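Local coordinates for escrt-iii (Sulfolobus solfataricus, PDB 2XVC), which takes part in archaeal cell division as an ESCRT-III protein recruited to membranes, here as a winged-helix domain that binds a peptide, at residues F25-E29 against V42-L46. Residues are numbered along the deposited sequence; the frame is centred on the assembly and turned at random.
Sequences FLDIE and VVKLL
L26 overlaps the end of L46 through its CD2 methyl. The two leucines reach toward each other tip to tip. L26 CD2 lies 3.7 Å from L46 CD1 and 3.8 Å from L46 CD2, so one methyl meets both branches of its partner. CB of L26 already points toward helix 39-51, and with CG anti to the backbone N (chi1 179°) the branch carries on from there to put CD2 against L46. The same L26 CD2 also reaches V42 CG1, at 4.0 Å. V42 and L46 are one helical turn apart, with L46 N bonded to V42 O, and this spacing puts both side chains on the same side of the helix.

I28 packs against the same two side chains and adds V43. Its CD1 lies 3.8 Å from L46 CD1 in a second tip-to-tip meeting, and 3.9 Å from V43 CG2, whose side chain it crosses at about a right angle. The ethyl arm is extended (chi2 -172°), which carries CD1 out to these two residues. I28 and V42 run past each other in opposite directions, with CG1 and CG2 of I28 each 4.1 Å from V42 CG1. An alanine here would lack this arm and the CG2 branch, and would probably open a gap beside L46 and V43 and leave V42 less covered.

The contact is wholly apolar and mostly buried, near the centre of the chain. It packs strand 25-27 and the start of helix 28-35 onto helix 39-51. D27 caps helix 28-35, its OD1 accepting from H30 N. F31 of that helix touches L26 and V42, while Y18 and I19 bring helix 12-21 against L26 and L46. F25, L26 and D27 also form a parallel ladder with a strand of the bound peptide, extending the sheet beyond the winged-helix core.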
ATOM      1  N   PHE A  25       4.916  -6.924   1.241  1.00 37.64           N
ATOM      2  CA  PHE A  25       4.797  -6.993  -0.211  1.00 37.49           C
ATOM      3  C   PHE A  25       3.464  -6.414  -0.652  1.00 37.10           C
ATOM      4  O   PHE A  25       2.435  -6.600   0.015  1.00 36.85           O
ATOM      5  CB  PHE A  25       4.944  -8.443  -0.694  1.00 38.08           C
ATOM      6  CG  PHE A  25       4.806  -8.614  -2.196  1.00 39.31           C
ATOM      7  CD1 PHE A  25       5.891  -8.388  -3.039  1.00 40.66           C
ATOM      8  CD2 PHE A  25       3.596  -9.017  -2.756  1.00 40.51           C
ATOM      9  CE1 PHE A  25       5.774  -8.550  -4.428  1.00 40.93           C
ATOM     10  CE2 PHE A  25       3.465  -9.183  -4.143  1.00 41.26           C
ATOM     11  CZ  PHE A  25       4.561  -8.945  -4.978  1.00 40.89           C
ATOM     12  N   LEU A  26       3.486  -5.694  -1.771  1.00 36.30           N
ATOM     13  CA  LEU A  26       2.279  -5.105  -2.315  1.00 35.91           C
ATOM     14  C   LEU A  26       2.362  -5.041  -3.829  1.00 36.01           C
ATOM     15  O   LEU A  26       3.264  -4.408  -4.382  1.00 35.89           O
ATOM     16  CB  LEU A  26       2.055  -3.698  -1.741  1.00 35.77           C
ATOM     17  CG  LEU A  26       0.831  -2.933  -2.248  1.00 36.02           C
ATOM     18  CD1 LEU A  26      -0.471  -3.565  -1.758  1.00 36.99           C
ATOM     19  CD2 LEU A  26       0.906  -1.471  -1.839  1.00 36.06           C
ATOM     20  N   ASP A  27       1.412  -5.701  -4.483  1.00 35.91           N
ATOM     21  CA  ASP A  27       1.260  -5.644  -5.927  1.00 36.20           C
ATOM     22  C   ASP A  27       0.075  -4.724  -6.174  1.00 36.20           C
ATOM     23  O   ASP A  27      -1.074  -5.121  -5.981  1.00 36.29           O
ATOM     24  CB  ASP A  27       1.025  -7.065  -6.467  1.00 36.28           C
ATOM     25  CG  ASP A  27       0.752  -7.108  -7.967  1.00 36.95           C
ATOM     26  OD1 ASP A  27       0.324  -6.101  -8.561  1.00 36.35           O
ATOM     27  OD2 ASP A  27       0.956  -8.189  -8.555  1.00 40.14           O
ATOM     28  N   ILE A  28       0.353  -3.484  -6.573  1.00 36.33           N
ATOM     29  CA  ILE A  28      -0.697  -2.481  -6.683  1.00 36.99           C
ATOM     30  C   ILE A  28      -1.790  -2.916  -7.660  1.00 37.92           C
ATOM     31  O   ILE A  28      -2.979  -2.752  -7.375  1.00 37.53           O
ATOM     32  CB  ILE A  28      -0.151  -1.082  -7.026  1.00 36.74           C
ATOM     33  CG1 ILE A  28       0.761  -0.583  -5.895  1.00 36.86           C
ATOM     34  CG2 ILE A  28      -1.296  -0.103  -7.246  1.00 36.89           C
ATOM     35  CD1 ILE A  28       1.209   0.870  -6.028  1.00 36.58           C
ATOM     36  N   GLU A  29      -1.385  -3.501  -8.786  1.00 39.03           N
ATOM     37  CA  GLU A  29      -2.343  -4.015  -9.771  1.00 40.48           C
ATOM     38  C   GLU A  29      -3.275  -5.058  -9.140  1.00 40.04           C
ATOM     39  O   GLU A  29      -4.495  -4.909  -9.184  1.00 40.15           O
ATOM     40  CB  GLU A  29      -1.602  -4.600 -10.986  1.00 41.11           C
ATOM     41  CG  GLU A  29      -2.486  -4.916 -12.205  1.00 45.92           C
ATOM     42  CD  GLU A  29      -3.133  -3.675 -12.825  1.00 50.96           C
ATOM     43  OE1 GLU A  29      -2.533  -2.574 -12.771  1.00 53.96           O
ATOM     44  OE2 GLU A  29      -4.251  -3.802 -13.377  1.00 53.99           O
ATOM     45  N   VAL A  42      -4.313   3.876  -3.837  1.00 41.48           N
ATOM     46  CA  VAL A  42      -3.289   3.036  -3.199  1.00 40.80           C
ATOM     47  C   VAL A  42      -1.958   3.791  -3.133  1.00 40.89           C
ATOM     48  O   VAL A  42      -1.314   3.832  -2.091  1.00 40.86           O
ATOM     49  CB  VAL A  42      -3.108   1.671  -3.923  1.00 40.52           C
ATOM     50  CG1 VAL A  42      -1.986   0.855  -3.287  1.00 39.04           C
ATOM     51  CG2 VAL A  42      -4.401   0.878  -3.894  1.00 40.09           C
ATOM     52  N   VAL A  43      -1.571   4.401  -4.250  1.00 41.36           N
ATOM     53  CA  VAL A  43      -0.342   5.198  -4.347  1.00 41.72           C
ATOM     54  C   VAL A  43      -0.366   6.356  -3.348  1.00 42.24           C
ATOM     55  O   VAL A  43       0.605   6.573  -2.621  1.00 42.03           O
ATOM     56  CB  VAL A  43      -0.131   5.723  -5.791  1.00 41.64           C
ATOM     57  CG1 VAL A  43       0.955   6.815  -5.846  1.00 41.79           C
ATOM     58  CG2 VAL A  43       0.221   4.568  -6.725  1.00 41.59           C
ATOM     59  N   LYS A  44      -1.491   7.071  -3.312  1.00 42.62           N
ATOM     60  CA  LYS A  44      -1.714   8.158  -2.362  1.00 43.76           C
ATOM     61  C   LYS A  44      -1.521   7.695  -0.911  1.00 43.64           C
ATOM     62  O   LYS A  44      -0.838   8.365  -0.132  1.00 43.67           O
ATOM     63  CB  LYS A  44      -3.114   8.756  -2.582  1.00 44.23           C
ATOM     64  CG  LYS A  44      -3.520   9.899  -1.650  1.00 46.78           C
ATOM     65  CD  LYS A  44      -4.851  10.493  -2.129  1.00 50.84           C
ATOM     66  CE  LYS A  44      -5.691  11.020  -0.972  1.00 53.18           C
ATOM     67  NZ  LYS A  44      -5.263  12.391  -0.568  1.00 56.09           N
ATOM     68  N   LEU A  45      -2.102   6.545  -0.552  1.00 43.46           N
ATOM     69  CA  LEU A  45      -1.947   6.002   0.805  1.00 43.09           C
ATOM     70  C   LEU A  45      -0.508   5.578   1.110  1.00 42.96           C
ATOM     71  O   LEU A  45      -0.025   5.777   2.227  1.00 42.78           O
ATOM     72  CB  LEU A  45      -2.913   4.837   1.059  1.00 43.16           C
ATOM     73  CG  LEU A  45      -4.417   5.134   1.077  1.00 43.39           C
ATOM     74  CD1 LEU A  45      -5.217   3.853   0.944  1.00 43.12           C
ATOM     75  CD2 LEU A  45      -4.832   5.912   2.328  1.00 43.83           C
ATOM     76  N   LEU A  46       0.172   4.999   0.120  1.00 42.86           N
ATOM     77  CA  LEU A  46       1.573   4.607   0.280  1.00 42.88           C
ATOM     78  C   LEU A  46       2.467   5.812   0.514  1.00 43.26           C
ATOM     79  O   LEU A  46       3.382   5.754   1.333  1.00 43.02           O
ATOM     80  CB  LEU A  46       2.085   3.840  -0.940  1.00 42.74           C
ATOM     81  CG  LEU A  46       1.718   2.367  -1.111  1.00 42.42           C
ATOM     82  CD1 LEU A  46       2.165   1.916  -2.491  1.00 40.65           C
ATOM     83  CD2 LEU A  46       2.347   1.504  -0.023  1.00 41.03           C
TER